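Local coordinates for protein inorganic pyrophosphatase (Shewanella sp. AS-11, PDB 6LL8) that probably hydrolyses diphosphate to two phosphates with the help of divalent metal ions, as a family II (DHH) inorganic pyrophosphatase that uses manganese as cofactor, at residues C18-A22 with I136-M140; S63-V69 with D83-I89; P113-T119 with T155-D160; M140-L145 with C163-A168. Where two conformers were deposited one is given. Numbering follows the deposited sequence.

Contact 1: residues C18-A22 with I136-M140; sequences CGAIA and IAGIM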
loop_
_atom_site.group_PDB
_atom_site.type_symbol
_atom_site.label_atom_id
_atom_site.label_comp_id
_atom_site.label_asym_id
_atom_site.label_seq_id
_atom_site.Cartn_x
_atom_site.Cartn_y
_atom_site.Cartn_z
ATOM N N CYS A 18 7.738 6.283 2.367
ATOM C CA CYS A 18 8.803 6.865 1.533
ATOM C C CYS A 18 8.250 7.989 0.692
ATOM O O CYS A 18 8.941 8.985 0.463
ATOM C CB CYS A 18 9.467 5.792 0.682
ATOM S SG CYS A 18 10.278 4.504 1.692
ATOM N N GLY A 19 7.035 7.812 0.192
ATOM C CA GLY A 19 6.416 8.893 -0.576
ATOM C C GLY A 19 6.136 10.127 0.240
ATOM O O GLY A 19 6.323 11.251 -0.245
ATOM N N ALA A 20 5.727 9.968 1.488
ATOM C CA ALA A 20 5.533 11.153 2.357
ATOM C C ALA A 20 6.869 11.888 2.537
ATOM O O ALA A 20 6.905 13.126 2.455
ATOM C CB ALA A 20 4.944 10.748 3.667
ATOM N N ILE A 21 7.938 11.159 2.785
ATOM C CA ILE A 21 9.280 11.773 2.962
ATOM C C ILE A 21 9.669 12.468 1.662
ATOM O O ILE A 21 10.123 13.622 1.676
ATOM C CB ILE A 21 10.307 10.710 3.357
ATOM C CG1 ILE A 21 10.004 10.149 4.745
ATOM C CG2 ILE A 21 11.711 11.295 3.302
ATOM C CD1 ILE A 21 10.836 8.946 5.131
ATOM N N ALA A 22 9.532 11.781 0.540
ATOM C CA ALA A 22 9.998 12.310 -0.749
ATOM C C ALA A 22 9.187 13.536 -1.161
ATOM O O ALA A 22 9.767 14.534 -1.652
ATOM C CB ALA A 22 9.916 11.230 -1.797
ATOM N N ILE A 136 17.103 10.200 -0.771
ATOM C CA ILE A 136 15.686 10.220 -1.194
ATOM C C ILE A 136 15.520 9.300 -2.407
ATOM O O ILE A 136 14.553 8.518 -2.466
ATOM C CB ILE A 136 15.218 11.642 -1.533
ATOM C CG1 ILE A 136 15.287 12.556 -0.312
ATOM C CG2 ILE A 136 13.846 11.616 -2.188
ATOM C CD1 ILE A 136 14.200 12.344 0.641
ATOM N N ALA A 137 16.435 9.370 -3.351
ATOM C CA ALA A 137 16.308 8.507 -4.537
ATOM C C ALA A 137 16.292 7.036 -4.120
ATOM O O ALA A 137 15.543 6.238 -4.710
ATOM C CB ALA A 137 17.429 8.768 -5.527
ATOM N N GLY A 138 17.110 6.686 -3.143
ATOM C CA GLY A 138 17.178 5.292 -2.718
ATOM C C GLY A 138 15.852 4.808 -2.164
ATOM O O GLY A 138 15.428 3.703 -2.471
ATOM N N ILE A 139 15.239 5.600 -1.280
ATOM C CA ILE A 139 13.981 5.132 -0.667
ATOM C C ILE A 139 12.878 5.142 -1.725
ATOM O O ILE A 139 11.996 4.264 -1.677
ATOM C CB ILE A 139 13.629 5.875 0.624
ATOM C CG1 ILE A 139 13.235 7.336 0.414
ATOM C CG2 ILE A 139 14.743 5.715 1.643
ATOM C CD1 ILE A 139 12.713 8.006 1.662
ATOM N N MET A 140 12.867 6.086 -2.649
ATOM C CA MET A 140 11.871 6.088 -3.726
ATOM C C MET A 140 12.023 4.840 -4.596
ATOM O O MET A 140 11.044 4.179 -4.945
ATOM C CB MET A 140 12.004 7.350 -4.567
ATOM C CG MET A 140 11.633 8.648 -3.851
ATOM S SD MET A 140 11.871 10.104 -4.868
ATOM C CE MET A 140 10.555 9.902 -6.057
#
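This is a buried, wholly apolar helix–helix contact in the DHH domain, between helix 14-29, which follows the first strand of the parallel sheet, and helix 134-147, more than a hundred residues further on. The two segments run nearly antiparallel, at 151° with a signed crossing angle of -151°, and their axes approach to 9.5 Å. Cys18 lies opposite Ile139 (CA to CA 5.9 Å) and Ala22 opposite Ile136 (CA to CA 6.1 Å). The touching residues fall within about one turn of each helix. Ile139 loses the most surface: its CB lies 3.8 Å from Cys18 SG, and its CD1 reaches CG2 of Ile21, also at 3.8 Å. That same Ile21 CG2 meets Ile136 CD1 at 3.8 Å. At the other end the small Ala22 makes room for larger partners, with its CB 3.7 Å from Met140 CG and 4.0 Å from Ile136 CG2. Phe55, Ile49 and Leu50 cover one flank, while Asn118 of helix 117-128 borders Ala22 and Met140. Cys18 sits about 6 Å, side chain to side chain, from the metal ligand Asp15. With no hydrogen bond between the segments, the association rests on shape fit and exclusion of water.

Contact 2: residues S63-V69 with D83-I89; sequences SYAGEEV and DIAQATI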
loop_
_atom_site.group_PDB
_atom_site.type_symbol
_atom_site.label_atom_id
_atom_site.label_comp_id
_atom_site.label_asym_id
_atom_site.label_seq_id
_atom_site.Cartn_x
_atom_site.Cartn_y
_atom_site.Cartn_z
ATOM N N SER A 63 -4.350 13.004 14.301
ATOM C CA SER A 63 -5.408 14.027 14.171
ATOM C C SER A 63 -4.904 15.178 13.317
ATOM O O SER A 63 -3.812 15.721 13.537
ATOM C CB SER A 63 -5.926 14.488 15.470
ATOM O OG SER A 63 -6.604 15.714 15.297
ATOM N N TYR A 64 -5.724 15.511 12.350
ATOM C CA TYR A 64 -5.364 16.520 11.340
ATOM C C TYR A 64 -6.438 17.587 11.191
ATOM O O TYR A 64 -6.328 18.433 10.301
ATOM C CB TYR A 64 -5.125 15.864 9.972
ATOM C CG TYR A 64 -3.924 14.971 9.989
ATOM C CD1 TYR A 64 -4.019 13.700 10.503
ATOM C CD2 TYR A 64 -2.685 15.394 9.530
ATOM C CE1 TYR A 64 -2.935 12.862 10.553
ATOM C CE2 TYR A 64 -1.587 14.554 9.565
ATOM C CZ TYR A 64 -1.710 13.277 10.060
ATOM O OH TYR A 64 -0.624 12.447 10.111
ATOM N N ALA A 65 -7.424 17.646 12.079
ATOM C CA ALA A 65 -8.425 18.718 11.990
ATOM C C ALA A 65 -7.712 20.071 11.967
ATOM O O ALA A 65 -6.788 20.306 12.777
ATOM C CB ALA A 65 -9.373 18.671 13.148
ATOM N N GLY A 66 -8.149 20.971 11.090
ATOM C CA GLY A 66 -7.587 22.319 10.996
ATOM C C GLY A 66 -6.308 22.398 10.184
ATOM O O GLY A 66 -5.802 23.502 9.994
ATOM N N GLU A 67 -5.762 21.272 9.773
ATOM C CA GLU A 67 -4.501 21.218 9.018
ATOM C C GLU A 67 -4.770 21.177 7.530
ATOM O O GLU A 67 -5.886 20.840 7.113
ATOM C CB GLU A 67 -3.695 19.985 9.409
ATOM C CG GLU A 67 -3.394 19.868 10.893
ATOM C CD GLU A 67 -2.472 20.922 11.477
ATOM O OE1 GLU A 67 -1.831 21.669 10.732
ATOM O OE2 GLU A 67 -2.366 20.971 12.701
ATOM N N GLU A 68 -3.737 21.468 6.751
ATOM C CA GLU A 68 -3.703 21.181 5.307
ATOM C C GLU A 68 -2.959 19.861 5.141
ATOM O O GLU A 68 -1.890 19.665 5.715
ATOM C CB GLU A 68 -3.012 22.289 4.535
ATOM C CG GLU A 68 -3.833 23.566 4.464
ATOM C CD GLU A 68 -3.066 24.712 3.835
ATOM O OE1 GLU A 68 -1.977 24.981 4.326
ATOM O OE2 GLU A 68 -3.620 25.372 2.955
ATOM N N VAL A 69 -3.534 18.992 4.326
ATOM C CA VAL A 69 -3.046 17.620 4.159
ATOM C C VAL A 69 -2.856 17.319 2.687
ATOM O O VAL A 69 -3.746 17.550 1.864
ATOM C CB VAL A 69 -3.992 16.610 4.801
ATOM C CG1 VAL A 69 -3.508 15.197 4.616
ATOM C CG2 VAL A 69 -4.180 16.899 6.266
ATOM N N ASP A 83 -10.258 12.236 11.232
ATOM C CA ASP A 83 -10.830 13.601 11.239
ATOM C C ASP A 83 -10.504 14.347 9.955
ATOM O O ASP A 83 -10.536 15.577 9.943
ATOM C CB ASP A 83 -10.436 14.343 12.508
ATOM C CG ASP A 83 -8.955 14.633 12.638
ATOM O OD1 ASP A 83 -8.148 14.168 11.790
ATOM O OD2 ASP A 83 -8.585 15.340 13.594
ATOM N N ILE A 84 -10.237 13.641 8.859
ATOM C CA ILE A 84 -9.886 14.332 7.590
ATOM C C ILE A 84 -11.002 15.275 7.139
ATOM O O ILE A 84 -10.679 16.257 6.468
ATOM C CB ILE A 84 -9.484 13.327 6.508
ATOM C CG1 ILE A 84 -8.655 13.956 5.377
ATOM C CG2 ILE A 84 -10.725 12.610 5.959
ATOM C CD1 ILE A 84 -7.330 14.508 5.780
ATOM N N ALA A 85 -12.275 15.031 7.470
ATOM C CA ALA A 85 -13.343 15.955 7.020
ATOM C C ALA A 85 -13.175 17.341 7.643
ATOM O O ALA A 85 -13.751 18.284 7.094
ATOM C CB ALA A 85 -14.714 15.399 7.306
ATOM N N GLN A 86 -12.446 17.450 8.746
ATOM C CA GLN A 86 -12.213 18.754 9.393
ATOM C C GLN A 86 -10.846 19.310 9.032
ATOM O O GLN A 86 -10.461 20.356 9.560
ATOM C CB GLN A 86 -12.350 18.611 10.902
ATOM C CG GLN A 86 -13.785 18.343 11.357
ATOM C CD GLN A 86 -14.120 16.881 11.374
ATOM O OE1 GLN A 86 -13.429 16.076 12.012
ATOM N NE2 GLN A 86 -15.240 16.541 10.745
ATOM N N ALA A 87 -10.135 18.650 8.130
ATOM C CA ALA A 87 -8.885 19.153 7.519
ATOM C C ALA A 87 -9.204 19.713 6.147
ATOM O O ALA A 87 -10.333 19.542 5.651
ATOM C CB ALA A 87 -7.873 18.043 7.423
ATOM N N THR A 88 -8.216 20.293 5.503
ATOM C CA THR A 88 -8.329 20.708 4.112
ATOM C C THR A 88 -7.338 19.853 3.327
ATOM O O THR A 88 -6.123 19.945 3.533
ATOM C CB THR A 88 -8.026 22.186 3.935
ATOM O OG1 THR A 88 -8.961 22.941 4.711
ATOM C CG2 THR A 88 -8.100 22.596 2.484
ATOM N N ILE A 89 -7.873 19.052 2.411
ATOM C CA ILE A 89 -7.002 18.262 1.510
ATOM C C ILE A 89 -6.533 19.190 0.401
ATOM O O ILE A 89 -7.367 19.678 -0.401
ATOM C CB ILE A 89 -7.729 17.032 0.958
ATOM C CG1 ILE A 89 -8.161 16.088 2.071
ATOM C CG2 ILE A 89 -6.851 16.314 -0.053
ATOM C CD1 ILE A 89 -9.148 15.031 1.666
HETATM O O HOH W 1 -8.121 22.965 7.387
#
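Asp83, Val69 and Thr88 bury the most surface where two neighbouring parallel strands begin. Asp83 works through its carboxylate, turned by a p rotamer onto the loop before strand 68-72. OD2 accepts from Ser63 OG at 2.6 Å and, weakly, from Ala65 N at 3.0 Å, while OD1 takes Tyr64 N at 2.8 Å. This fixes the entry to the type II turn Tyr64–Glu67, in which Gly66 has the positive phi (82°) that favours glycine; Gly66 N then donates to Gln86 O at 2.8 Å. Thr88 starts the strand pairing: its N donates to Glu67 O and its O accepts from Val69 N, each at 2.9 Å, and a water spans Thr88 OG1 (2.8 Å) and Glu67 O (3.1 Å). Glu68 and Thr88 lie on one face of the sheet, Val69 and Ile89 on the other. There Val69 CG2 packs at 4.0 Å against both Ile84 CD1 and Ala87 CB, joining the strand to the short 3-10 turn before strand 88-94. Strand 4-7 flanks Val69 on its other side through Val7. Adjacent parallel strands in this register, with Glu68 beside Thr88 and Val69 beside Ile89, belong to the central sheet of the Rossmann-like DHH domain.

Contact 3: residues P113-T119 with T155-D160; sequences PVGCSNT and TCTTAD. Unlike the reference sequence in segment 113-119: Ser117 (reference Arg).
Two loops that each lead into a helix (117-119 and 158-160 are helical) meet here, joined through the carboxylate of Asp160. Pro113 (phi/psi -84/62) shares a water with Thr155, 2.8 Å from Pro113 O and 2.7 Å from Thr155 O. Val114 is extended (-111/-179), its CA 5.9 Å from that of Thr157. Gly115 (-75/-20) comes closest, CA to CA 4.4 Å from Cys156, and its N donates to Asp160 OD2 at 2.8 Å; a CB here would clash with that oxygen. A second water lies 2.7 Å from both Gly115 O and Thr155 OG1, the latter also bonded to Ser153. Cys116 (-157/141, chi1 t) is the N-cap of helix 117-128, its SG accepting weakly from Asn118 N at 3.4 Å. Thr119, in the first turn of the helix with chi1 m, donates from OG1 to Asp160 OD1 at 2.7 Å. The partner loop runs through Thr155 (-75/-16), Cys156 (-68/137) and Thr157 (-123/167), N-cap of helix 158-171. Asp160 (chi1 m, chi2 -73°) accepts at OD2 from Thr157 N at 2.9 Å, the N-cap-to-N3 bond of a capping box, and from Thr157 OG1 (chi1 p) at 2.8 Å. The same carboxylate thus ties this helix start to Gly115 and Thr119. Ser117 and Asn118 bond to the metal ligand Asp15; helix 134-147 packs on Cys116 and Thr119, through Ile144, and helix 294-307 touches Thr155.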
loop_
_atom_site.group_PDB
_atom_site.type_symbol
_atom_site.label_atom_id
_atom_site.label_comp_id
_atom_site.label_asym_id
_atom_site.label_seq_id
_atom_site.Cartn_x
_atom_site.Cartn_y
_atom_site.Cartn_z
ATOM N N PRO A 113 -2.324 5.628 -13.294
ATOM C CA PRO A 113 -2.522 4.196 -13.098
ATOM C C PRO A 113 -1.219 3.430 -13.337
ATOM O O PRO A 113 -1.128 2.582 -14.216
ATOM C CB PRO A 113 -3.624 3.882 -14.105
ATOM C CG PRO A 113 -3.325 4.816 -15.227
ATOM C CD PRO A 113 -2.900 6.110 -14.562
ATOM N N VAL A 114 -0.229 3.748 -12.512
ATOM C CA VAL A 114 1.118 3.200 -12.596
ATOM C C VAL A 114 1.361 2.284 -11.410
ATOM O O VAL A 114 0.516 2.064 -10.530
ATOM C CB VAL A 114 2.162 4.310 -12.731
ATOM C CG1 VAL A 114 1.954 5.059 -14.053
ATOM C CG2 VAL A 114 2.169 5.243 -11.515
ATOM N N GLY A 115 2.559 1.741 -11.363
ATOM C CA GLY A 115 2.916 0.759 -10.334
ATOM C C GLY A 115 3.156 1.286 -8.949
ATOM O O GLY A 115 3.087 0.492 -8.027
ATOM N N CYS A 116 3.433 2.568 -8.771
ATOM C CA CYS A 116 3.836 3.070 -7.449
ATOM C C CYS A 116 3.549 4.563 -7.335
ATOM O O CYS A 116 3.824 5.300 -8.295
ATOM C CB CYS A 116 5.298 2.758 -7.231
ATOM S SG CYS A 116 5.895 3.207 -5.594
ATOM N N SER A 117 3.092 5.021 -6.172
ATOM C CA SER A 117 2.918 6.465 -5.981
ATOM C C SER A 117 4.237 7.189 -6.173
ATOM O O SER A 117 4.257 8.335 -6.657
ATOM C CB SER A 117 2.386 6.793 -4.603
ATOM O OG SER A 117 1.125 6.230 -4.336
ATOM N N ASN A 118 5.345 6.593 -5.778
ATOM C CA ASN A 118 6.663 7.250 -5.886
ATOM C C ASN A 118 7.072 7.434 -7.339
ATOM O O ASN A 118 7.885 8.339 -7.590
ATOM C CB ASN A 118 7.735 6.539 -5.056
ATOM C CG ASN A 118 7.737 6.969 -3.606
ATOM O OD1 ASN A 118 8.393 7.969 -3.291
ATOM N ND2 ASN A 118 6.956 6.322 -2.747
ATOM N N THR A 119 6.537 6.655 -8.269
ATOM C CA THR A 119 6.760 6.921 -9.715
ATOM C C THR A 119 6.158 8.277 -10.060
ATOM O O THR A 119 6.761 9.074 -10.819
ATOM C CB THR A 119 6.210 5.783 -10.550
ATOM O OG1 THR A 119 6.918 4.610 -10.150
ATOM C CG2 THR A 119 6.344 6.016 -12.034
ATOM N N THR A 155 0.574 -4.273 -12.198
ATOM C CA THR A 155 0.505 -2.818 -12.095
ATOM C C THR A 155 1.742 -2.150 -12.666
ATOM O O THR A 155 1.732 -0.948 -12.896
ATOM C CB THR A 155 0.297 -2.358 -10.662
ATOM O OG1 THR A 155 1.433 -2.782 -9.921
ATOM C CG2 THR A 155 -0.987 -2.886 -10.089
ATOM N N CYS A 156 2.813 -2.888 -12.859
ATOM C CA CYS A 156 4.079 -2.282 -13.316
ATOM C C CYS A 156 3.913 -1.774 -14.745
ATOM O O CYS A 156 3.322 -2.452 -15.587
ATOM C CB CYS A 156 5.211 -3.296 -13.248
ATOM S SG CYS A 156 6.844 -2.575 -13.466
ATOM N N THR A 157 4.443 -0.584 -14.988
ATOM C CA THR A 157 4.460 0.039 -16.311
ATOM C C THR A 157 5.895 0.362 -16.683
ATOM O O THR A 157 6.791 0.389 -15.862
ATOM C CB THR A 157 3.611 1.314 -16.345
ATOM O OG1 THR A 157 4.253 2.336 -15.587
ATOM C CG2 THR A 157 2.204 1.079 -15.836
ATOM N N THR A 158 6.105 0.688 -17.953
ATOM C CA THR A 158 7.412 1.178 -18.432
ATOM C C THR A 158 7.863 2.386 -17.604
ATOM O O THR A 158 9.043 2.509 -17.295
ATOM C CB THR A 158 7.325 1.552 -19.910
ATOM O OG1 THR A 158 6.860 0.394 -20.615
ATOM C CG2 THR A 158 8.658 2.029 -20.428
ATOM N N ALA A 159 6.932 3.256 -17.225
ATOM C CA ALA A 159 7.301 4.433 -16.413
ATOM C C ALA A 159 7.930 4.024 -15.089
ATOM O O ALA A 159 8.867 4.655 -14.648
ATOM C CB ALA A 159 6.129 5.336 -16.188
ATOM N N ASP A 160 7.398 2.980 -14.464
ATOM C CA ASP A 160 7.952 2.522 -13.172
ATOM C C ASP A 160 9.369 1.982 -13.358
ATOM O O ASP A 160 10.247 2.257 -12.539
ATOM C CB ASP A 160 7.096 1.428 -12.547
ATOM C CG ASP A 160 5.676 1.884 -12.258
ATOM O OD1 ASP A 160 5.493 2.667 -11.291
ATOM O OD2 ASP A 160 4.757 1.472 -13.017
HETATM O O HOH W 2 -0.679 -0.107 -13.795
HETATM O O HOH W 3 1.068 -1.321 -7.624
#

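Contact 4: residues M140-L145 with C163-A168; sequences MMCAIL and CVEALA
Both segments are regular alpha-helix, running nearly antiparallel at 152° (signed crossing angle -152°) with axes 9.1 Å apart at closest approach. Met141 and Val164 mark the register, CA to CA 5.2 Å. Val164, with chi1 t (163°), buries the most surface: CG2 touches Ile144 CG2 at 3.4 Å, while CG1 lies 4.1 Å from Met141 CG. Leu145 is m, t (-74°, 163°), which brings its CD2 within 4.1 Å of the same Val164 CG1. Ile144 is m, t (-58°, 163°), which carries CD1 to Cys163 SG at 3.6 Å, the cysteine being t, and to Leu167 CD1 at 3.7 Å. Leu167 has chi1 m and chi2 t (-66°, 166°); its CD1 also stands 3.8 Å from Met140 CB and 3.8 Å from Met141 N, and its CB is 4.0 Å from Met141 CB. Met141 is t, t, p, so that SD reaches Ala168 CB at 3.7 Å. No hydrogen bond crosses the interface. Phe176 of helix 176-187 covers Val164 and Ala168, and Thr119 and Cys116 border Ile144. The arrangement is that of a helical hairpin, two consecutive antiparallel helices joined by the connection 148-157, whose apolar interface lies near the metal site, the side chain of Ile144 about 9 Å from a bound magnesium ion.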
loop_
_atom_site.group_PDB
_atom_site.type_symbol
_atom_site.label_atom_id
_atom_site.label_comp_id
_atom_site.label_asym_id
_atom_site.label_seq_id
_atom_site.Cartn_x
_atom_site.Cartn_y
_atom_site.Cartn_z
ATOM N N MET A 140 12.867 6.086 -2.649
ATOM C CA MET A 140 11.871 6.088 -3.726
ATOM C C MET A 140 12.023 4.840 -4.596
ATOM O O MET A 140 11.044 4.179 -4.945
ATOM C CB MET A 140 12.004 7.350 -4.567
ATOM C CG MET A 140 11.633 8.648 -3.851
ATOM S SD MET A 140 11.871 10.104 -4.868
ATOM C CE MET A 140 10.555 9.902 -6.057
ATOM N N MET A 141 13.265 4.528 -4.930
ATOM C CA MET A 141 13.579 3.327 -5.714
ATOM C C MET A 141 13.036 2.087 -5.008
ATOM O O MET A 141 12.394 1.232 -5.636
ATOM C CB MET A 141 15.087 3.248 -5.879
ATOM C CG MET A 141 15.567 2.047 -6.689
ATOM S SD MET A 141 17.260 1.539 -6.318
ATOM C CE MET A 141 17.013 0.913 -4.662
ATOM N N CYS A 142 13.311 1.984 -3.712
ATOM C CA CYS A 142 12.847 0.813 -2.941
ATOM C C CYS A 142 11.324 0.755 -2.960
ATOM O O CYS A 142 10.744 -0.343 -3.100
ATOM C CB CYS A 142 13.350 0.843 -1.514
ATOM S SG CYS A 142 15.107 0.518 -1.346
ATOM N N ALA A 143 10.658 1.879 -2.748
ATOM C CA ALA A 143 9.190 1.860 -2.751
ATOM C C ALA A 143 8.646 1.322 -4.072
ATOM O O ALA A 143 7.685 0.524 -4.070
ATOM C CB ALA A 143 8.645 3.237 -2.495
ATOM N N ILE A 144 9.240 1.710 -5.198
ATOM C CA ILE A 144 8.720 1.275 -6.508
ATOM C C ILE A 144 9.004 -0.215 -6.684
ATOM O O ILE A 144 8.152 -0.940 -7.202
ATOM C CB ILE A 144 9.305 2.132 -7.641
ATOM C CG1 ILE A 144 9.004 3.624 -7.464
ATOM C CG2 ILE A 144 8.777 1.623 -8.983
ATOM C CD1 ILE A 144 9.871 4.522 -8.283
ATOM N N LEU A 145 10.186 -0.672 -6.298
ATOM C CA LEU A 145 10.499 -2.112 -6.356
ATOM C C LEU A 145 9.520 -2.907 -5.508
ATOM O O LEU A 145 9.149 -4.031 -5.869
ATOM C CB LEU A 145 11.931 -2.334 -5.886
ATOM C CG LEU A 145 13.008 -1.909 -6.869
ATOM C CD1 LEU A 145 14.328 -1.796 -6.126
ATOM C CD2 LEU A 145 13.117 -2.865 -8.041
ATOM N N CYS A 163 11.744 4.787 -14.057
ATOM C CA CYS A 163 11.945 5.539 -12.817
ATOM C C CYS A 163 12.944 4.813 -11.900
ATOM O O CYS A 163 13.859 5.433 -11.360
ATOM C CB CYS A 163 10.555 5.730 -12.251
ATOM S SG CYS A 163 10.587 6.887 -10.896
ATOM N N VAL A 164 12.766 3.510 -11.719
ATOM C CA VAL A 164 13.720 2.740 -10.879
ATOM C C VAL A 164 15.134 2.871 -11.466
ATOM O O VAL A 164 16.085 3.051 -10.701
ATOM C CB VAL A 164 13.291 1.286 -10.720
ATOM C CG1 VAL A 164 14.437 0.411 -10.219
ATOM C CG2 VAL A 164 12.103 1.196 -9.786
ATOM N N GLU A 165 15.271 2.726 -12.777
ATOM C CA GLU A 165 16.621 2.805 -13.380
ATOM C C GLU A 165 17.234 4.178 -13.084
ATOM O O GLU A 165 18.424 4.272 -12.737
ATOM C CB GLU A 165 16.512 2.525 -14.875
ATOM C CG GLU A 165 16.196 1.069 -15.171
ATOM C CD GLU A 165 15.871 0.751 -16.617
ATOM O OE1 GLU A 165 15.589 1.699 -17.376
ATOM O OE2 GLU A 165 15.806 -0.459 -16.923
ATOM N N ALA A 166 16.468 5.255 -13.268
ATOM C CA ALA A 166 16.994 6.624 -13.061
ATOM C C ALA A 166 17.330 6.838 -11.583
ATOM O O ALA A 166 18.381 7.387 -11.235
ATOM C CB ALA A 166 15.992 7.640 -13.516
ATOM N N LEU A 167 16.428 6.401 -10.693
ATOM C CA LEU A 167 16.659 6.582 -9.252
ATOM C C LEU A 167 17.823 5.735 -8.751
ATOM O O LEU A 167 18.561 6.198 -7.869
ATOM C CB LEU A 167 15.386 6.268 -8.464
ATOM C CG LEU A 167 14.232 7.218 -8.707
ATOM C CD1 LEU A 167 12.948 6.611 -8.142
ATOM C CD2 LEU A 167 14.470 8.583 -8.092
ATOM N N ALA A 168 17.962 4.516 -9.250
ATOM C CA ALA A 168 19.067 3.640 -8.833
ATOM C C ALA A 168 20.392 4.315 -9.185
ATOM O O ALA A 168 21.313 4.280 -8.375
ATOM C CB ALA A 168 18.988 2.297 -9.493
#

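How the contacts relate
From the N terminus, helix 14-29 opens the longest loop, closed only when contact 1 reaches helix 134-147. Contact 2 nests inside it, joining the N-terminal ends of two inner strands of the parallel sheet, 68-72 and 88-94; it touches none of the other three. Contact 3 begins within that loop, at the start of helix 117-128, and closes beyond it at helix 158-171, so it crosses contact 1, and it also crosses contact 4. Contact 4 opens after contact 1 has closed, sharing Met140 with it. Helix 134-147 thus lies between helices 14-29 and 158-171, and Asn118 of contact 3 packs on Ala22, Met140 and Ala143, linking contacts 1, 3 and 4 into one packed cluster of helices.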